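Two structures of esterase D from Lactobacillus rhamnosus compared at one contact. The protein probably hydrolyses carboxylic esters, using an alpha/beta-hydrolase fold. Structure 1 is PDB 3E1G (chain A, 2.20 Å), residues L28-G33 and F98-G103; structure 2 is PDB 3DYI (chain B, 1.72 Å), residues L28-G33 and F98-G103. One frame, after least-squares fit of the local backbone (RMSD 0.10 Å); residues are numbered along the deposited sequences.

Structure 1 (3E1G). With DEP (diethyl phosphonate), chain C.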
loop_
_atom_site.group_PDB
_atom_site.type_symbol
_atom_site.label_atom_id
_atom_site.label_comp_id
_atom_site.label_asym_id
_atom_site.label_seq_id
_atom_site.Cartn_x
_atom_site.Cartn_y
_atom_site.Cartn_z
ATOM N N LEU A 28 -3.881 2.299 2.139
ATOM C CA LEU A 28 -4.033 0.906 1.666
ATOM C C LEU A 28 -2.816 0.129 2.033
ATOM O O LEU A 28 -1.720 0.493 1.672
ATOM C CB LEU A 28 -4.258 0.857 0.120
ATOM C CG LEU A 28 -5.487 1.664 -0.464
ATOM C CD1 LEU A 28 -5.515 1.576 -1.989
ATOM C CD2 LEU A 28 -6.884 1.185 0.143
ATOM N N HIS A 29 -3.024 -1.013 2.668
ATOM C CA HIS A 29 -1.972 -1.705 3.349
ATOM C C HIS A 29 -1.238 -2.724 2.409
ATOM O O HIS A 29 -1.483 -2.761 1.221
ATOM C CB HIS A 29 -2.540 -2.410 4.615
ATOM C CG HIS A 29 -3.505 -3.528 4.321
ATOM N ND1 HIS A 29 -3.081 -4.778 3.897
ATOM C CD2 HIS A 29 -4.823 -3.669 4.624
ATOM C CE1 HIS A 29 -4.076 -5.639 4.004
ATOM N NE2 HIS A 29 -5.161 -4.982 4.377
ATOM N N ALA A 30 -0.214 -3.371 2.946
ATOM C CA ALA A 30 0.706 -4.225 2.147
ATOM C C ALA A 30 0.215 -5.654 2.077
ATOM O O ALA A 30 -0.721 -6.058 2.803
ATOM C CB ALA A 30 2.137 -4.191 2.750
ATOM N N TYR A 31 0.788 -6.399 1.115
ATOM C CA TYR A 31 0.557 -7.815 0.961
ATOM C C TYR A 31 1.147 -8.603 2.176
ATOM O O TYR A 31 2.253 -8.361 2.595
ATOM C CB TYR A 31 1.211 -8.280 -0.363
ATOM C CG TYR A 31 1.030 -9.738 -0.710
ATOM C CD1 TYR A 31 -0.215 -10.251 -1.058
ATOM C CD2 TYR A 31 2.167 -10.608 -0.789
ATOM C CE1 TYR A 31 -0.356 -11.644 -1.424
ATOM C CE2 TYR A 31 2.058 -11.905 -1.296
ATOM C CZ TYR A 31 0.815 -12.419 -1.618
ATOM O OH TYR A 31 0.746 -13.740 -1.991
ATOM N N THR A 32 0.352 -9.535 2.705
ATOM C CA THR A 32 0.580 -10.143 4.030
ATOM C C THR A 32 0.522 -9.144 5.225
ATOM O O THR A 32 0.585 -9.558 6.350
ATOM C CB THR A 32 1.883 -10.933 4.134
ATOM O OG1 THR A 32 2.940 -10.073 4.531
ATOM C CG2 THR A 32 2.224 -11.621 2.876
ATOM N N GLY A 33 0.128 -7.904 4.957
ATOM C CA GLY A 33 0.002 -6.919 6.018
ATOM C C GLY A 33 -1.414 -6.795 6.504
ATOM O O GLY A 33 -2.227 -7.649 6.248
ATOM N N PHE A 98 -3.109 6.925 -0.513
ATOM C CA PHE A 98 -1.736 6.410 -0.412
ATOM C C PHE A 98 -1.754 4.902 -0.113
ATOM O O PHE A 98 -2.662 4.400 0.538
ATOM C CB PHE A 98 -0.979 7.147 0.711
ATOM C CG PHE A 98 -0.942 8.671 0.535
ATOM C CD1 PHE A 98 -0.018 9.261 -0.286
ATOM C CD2 PHE A 98 -1.732 9.485 1.310
ATOM C CE1 PHE A 98 0.129 10.632 -0.301
ATOM C CE2 PHE A 98 -1.668 10.892 1.172
ATOM C CZ PHE A 98 -0.759 11.436 0.393
ATOM N N GLY A 99 -0.724 4.206 -0.561
ATOM C CA GLY A 99 -0.620 2.786 -0.346
ATOM C C GLY A 99 0.811 2.302 -0.153
ATOM O O GLY A 99 1.750 2.869 -0.702
ATOM N N LEU A 100 0.957 1.327 0.760
ATOM C CA LEU A 100 2.248 0.631 1.046
ATOM C C LEU A 100 2.324 -0.591 0.162
ATOM O O LEU A 100 1.394 -1.433 0.165
ATOM C CB LEU A 100 2.237 0.174 2.526
ATOM C CG LEU A 100 3.484 -0.073 3.380
ATOM C CD1 LEU A 100 3.164 -1.144 4.470
ATOM C CD2 LEU A 100 4.670 -0.421 2.639
ATOM N N SER A 101 3.414 -0.715 -0.587
ATOM C CA SER A 101 3.682 -1.918 -1.403
ATOM C C SER A 101 2.448 -2.336 -2.249
ATOM O O SER A 101 2.038 -1.621 -3.104
ATOM C CB SER A 101 4.163 -3.042 -0.504
ATOM O OG SER A 101 4.870 -4.036 -1.240
ATOM N N LEU A 102 1.814 -3.437 -1.914
ATOM C CA LEU A 102 0.589 -3.891 -2.662
ATOM C C LEU A 102 -0.452 -2.763 -2.782
ATOM O O LEU A 102 -0.990 -2.485 -3.883
ATOM C CB LEU A 102 -0.045 -5.088 -1.962
ATOM C CG LEU A 102 -1.357 -5.622 -2.571
ATOM C CD1 LEU A 102 -1.110 -6.317 -3.960
ATOM C CD2 LEU A 102 -2.095 -6.617 -1.540
ATOM N N GLY A 103 -0.721 -2.107 -1.651
ATOM C CA GLY A 103 -1.675 -1.017 -1.599
ATOM C C GLY A 103 -1.301 0.134 -2.532
ATOM O O GLY A 103 -2.156 0.831 -2.999
HETATM C C1 DEP C . 4.190 -5.697 -3.575
HETATM C C2 DEP C . 3.566 -6.715 -4.534
HETATM C C3 DEP C . 5.218 -6.632 1.257
HETATM C C4 DEP C . 5.280 -8.144 1.355
HETATM O O1 DEP C . 4.415 -6.329 -2.297
HETATM O O2 DEP C . 5.443 -6.241 -0.104
HETATM O O3 DEP C . 2.849 -5.663 -0.300
HETATM P P DEP C . 4.289 -5.518 -0.955
#
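Leu28 and Gly99 pair in parallel where strands 23-28 and 94-100 end, side by side in the central sheet of the alpha/beta-hydrolase fold. Two backbone hydrogen bonds define the register: Leu28 N to Phe98 O (2.9 Å) and Leu100 N to Leu28 O (2.9 Å). Beyond the strand, His29 ND1 donates to Ala30 O at 2.9 Å, with that oxygen in the ring plane; Gly33 N meets it from the opposite face of the carbonyl. The apolar contact sets Tyr31 CB 3.8 Å from Leu102 CB. At the strand-to-helix turn, consistent with a nucleophile elbow, Ser101, the predicted nucleophile, touches His226 of the predicted charge relay; its OG is bonded covalently to phosphorus of diethyl phosphonate (1.6 Å). Phosphonate O3 accepts from Tyr31 N (2.6 Å, 156°) and Leu102 N (2.9 Å, 154°), consistent with an oxyanion hole.

Structure 2 (3DYI).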
loop_
_atom_site.group_PDB
_atom_site.type_symbol
_atom_site.label_atom_id
_atom_site.label_comp_id
_atom_site.label_asym_id
_atom_site.label_seq_id
_atom_site.Cartn_x
_atom_site.Cartn_y
_atom_site.Cartn_z
ATOM N N LEU B 28 -3.891 2.316 2.117
ATOM C CA LEU B 28 -4.046 0.930 1.669
ATOM C C LEU B 28 -2.819 0.098 2.056
ATOM O O LEU B 28 -1.692 0.454 1.710
ATOM C CB LEU B 28 -4.291 0.889 0.154
ATOM C CG LEU B 28 -5.490 1.712 -0.351
ATOM C CD1 LEU B 28 -5.589 1.689 -1.870
ATOM C CD2 LEU B 28 -6.792 1.218 0.271
ATOM N N HIS B 29 -3.046 -1.005 2.775
ATOM C CA HIS B 29 -1.947 -1.783 3.354
ATOM C C HIS B 29 -1.221 -2.741 2.394
ATOM O O HIS B 29 -1.575 -2.838 1.217
ATOM C CB HIS B 29 -2.398 -2.490 4.649
ATOM C CG HIS B 29 -3.332 -3.645 4.440
ATOM N ND1 HIS B 29 -2.910 -4.876 3.982
ATOM C CD2 HIS B 29 -4.657 -3.776 4.694
ATOM C CE1 HIS B 29 -3.938 -5.706 3.941
ATOM N NE2 HIS B 29 -5.010 -5.061 4.361
ATOM N N ALA B 30 -0.216 -3.442 2.925
ATOM C CA ALA B 30 0.663 -4.315 2.145
ATOM C C ALA B 30 0.158 -5.759 2.017
ATOM O O ALA B 30 -0.736 -6.185 2.751
ATOM C CB ALA B 30 2.062 -4.311 2.759
ATOM N N TYR B 31 0.744 -6.496 1.071
ATOM C CA TYR B 31 0.509 -7.934 0.921
ATOM C C TYR B 31 1.089 -8.650 2.139
ATOM O O TYR B 31 2.255 -8.447 2.475
ATOM C CB TYR B 31 1.175 -8.426 -0.367
ATOM C CG TYR B 31 0.972 -9.885 -0.735
ATOM C CD1 TYR B 31 -0.303 -10.395 -1.001
ATOM C CD2 TYR B 31 2.070 -10.740 -0.868
ATOM C CE1 TYR B 31 -0.481 -11.733 -1.371
ATOM C CE2 TYR B 31 1.904 -12.074 -1.234
ATOM C CZ TYR B 31 0.632 -12.564 -1.484
ATOM O OH TYR B 31 0.474 -13.882 -1.847
ATOM N N THR B 32 0.266 -9.486 2.778
ATOM C CA THR B 32 0.531 -10.104 4.105
ATOM C C THR B 32 0.425 -9.115 5.273
ATOM O O THR B 32 0.535 -9.508 6.441
ATOM C CB THR B 32 1.884 -10.886 4.219
ATOM O OG1 THR B 32 2.980 -9.974 4.397
ATOM C CG2 THR B 32 2.125 -11.787 3.010
ATOM N N GLY B 33 0.228 -7.840 4.957
ATOM C CA GLY B 33 0.054 -6.824 5.989
ATOM C C GLY B 33 -1.382 -6.738 6.463
ATOM O O GLY B 33 -2.170 -7.688 6.326
ATOM N N PHE B 98 -3.098 6.949 -0.477
ATOM C CA PHE B 98 -1.732 6.410 -0.448
ATOM C C PHE B 98 -1.745 4.923 -0.143
ATOM O O PHE B 98 -2.646 4.420 0.536
ATOM C CB PHE B 98 -0.869 7.102 0.614
ATOM C CG PHE B 98 -0.828 8.593 0.498
ATOM C CD1 PHE B 98 0.067 9.212 -0.367
ATOM C CD2 PHE B 98 -1.662 9.384 1.281
ATOM C CE1 PHE B 98 0.120 10.610 -0.461
ATOM C CE2 PHE B 98 -1.624 10.773 1.186
ATOM C CZ PHE B 98 -0.734 11.388 0.318
ATOM N N GLY B 99 -0.729 4.221 -0.628
ATOM C CA GLY B 99 -0.645 2.785 -0.397
ATOM C C GLY B 99 0.769 2.298 -0.170
ATOM O O GLY B 99 1.711 2.788 -0.791
ATOM N N LEU B 100 0.905 1.322 0.726
ATOM C CA LEU B 100 2.186 0.696 1.012
ATOM C C LEU B 100 2.336 -0.576 0.194
ATOM O O LEU B 100 1.505 -1.487 0.292
ATOM C CB LEU B 100 2.287 0.374 2.506
ATOM C CG LEU B 100 3.465 -0.487 2.969
ATOM C CD1 LEU B 100 4.776 0.306 2.916
ATOM C CD2 LEU B 100 3.189 -1.015 4.378
ATOM N N SER B 101 3.399 -0.632 -0.609
ATOM C CA SER B 101 3.712 -1.798 -1.443
ATOM C C SER B 101 2.482 -2.243 -2.273
ATOM O O SER B 101 2.043 -1.497 -3.146
ATOM C CB SER B 101 4.317 -2.917 -0.583
ATOM O OG SER B 101 5.123 -3.784 -1.363
ATOM N N LEU B 102 1.914 -3.416 -1.992
ATOM C CA LEU B 102 0.669 -3.851 -2.661
ATOM C C LEU B 102 -0.374 -2.727 -2.750
ATOM O O LEU B 102 -0.890 -2.424 -3.830
ATOM C CB LEU B 102 0.056 -5.065 -1.959
ATOM C CG LEU B 102 -1.301 -5.536 -2.504
ATOM C CD1 LEU B 102 -1.152 -6.244 -3.856
ATOM C CD2 LEU B 102 -2.019 -6.431 -1.498
ATOM N N GLY B 103 -0.673 -2.114 -1.604
ATOM C CA GLY B 103 -1.628 -1.010 -1.529
ATOM C C GLY B 103 -1.309 0.142 -2.467
ATOM O O GLY B 103 -2.217 0.820 -2.950
#
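Leu28 and Gly99 form a parallel bridge whose register rests on two backbone hydrogen bonds, from Leu28 N to Phe98 O (2.9 Å) and from Leu100 N to Leu28 O (2.9 Å). Past the strand end, His29 ND1 donates to Ala30 O at 2.8 Å, with the acceptor in the imidazole plane, while Gly33 N reaches this oxygen from the other face of the carbonyl. Apolar contact comes from Tyr31 CB, which lies 3.9 Å from Leu102 CB. At the strand-to-helix turn, consistent with a nucleophile elbow, the side chain of Ser101, the predicted nucleophile, touches His226 of the predicted charge relay. Tyr31 N and Leu102 N stand 4.5 Å apart, a spacing consistent with an oxyanion hole in which two N-H groups can converge on one oxygen.

Structure 1 against structure 2
From structure 1 to structure 2 the diethyl phosphonate goes, and a chloride ion takes up at least part of its site. The covalent link of Ser101(A) OG to phosphorus, 1.6 Å long, has no counterpart at Ser101(B). No shift beyond the error is seen in the side chains of Tyr31(A), Ser101(A) and Leu102(A), which keep their places in Tyr31(B), Ser101(B) and Leu102(B) with either group bound; comparable CA atoms also coincide within the error. The framework behind them persists, with Leu28(A) N to Phe98(A) O at 2.9 Å, as for Leu28(B) N to Phe98(B) O, and the bonds from His29(A) ND1 to Ala30(A) O and His29(B) ND1 to Ala30(B) O both present. The approach of phosphonate O3 to Ala30(A) CB (3.5 Å) has no counterpart at Ala30(B). With O3 absent, the hydrogen bonds it took from Tyr31(A) N and Leu102(A) N are lost at Tyr31(B) and Leu102(B).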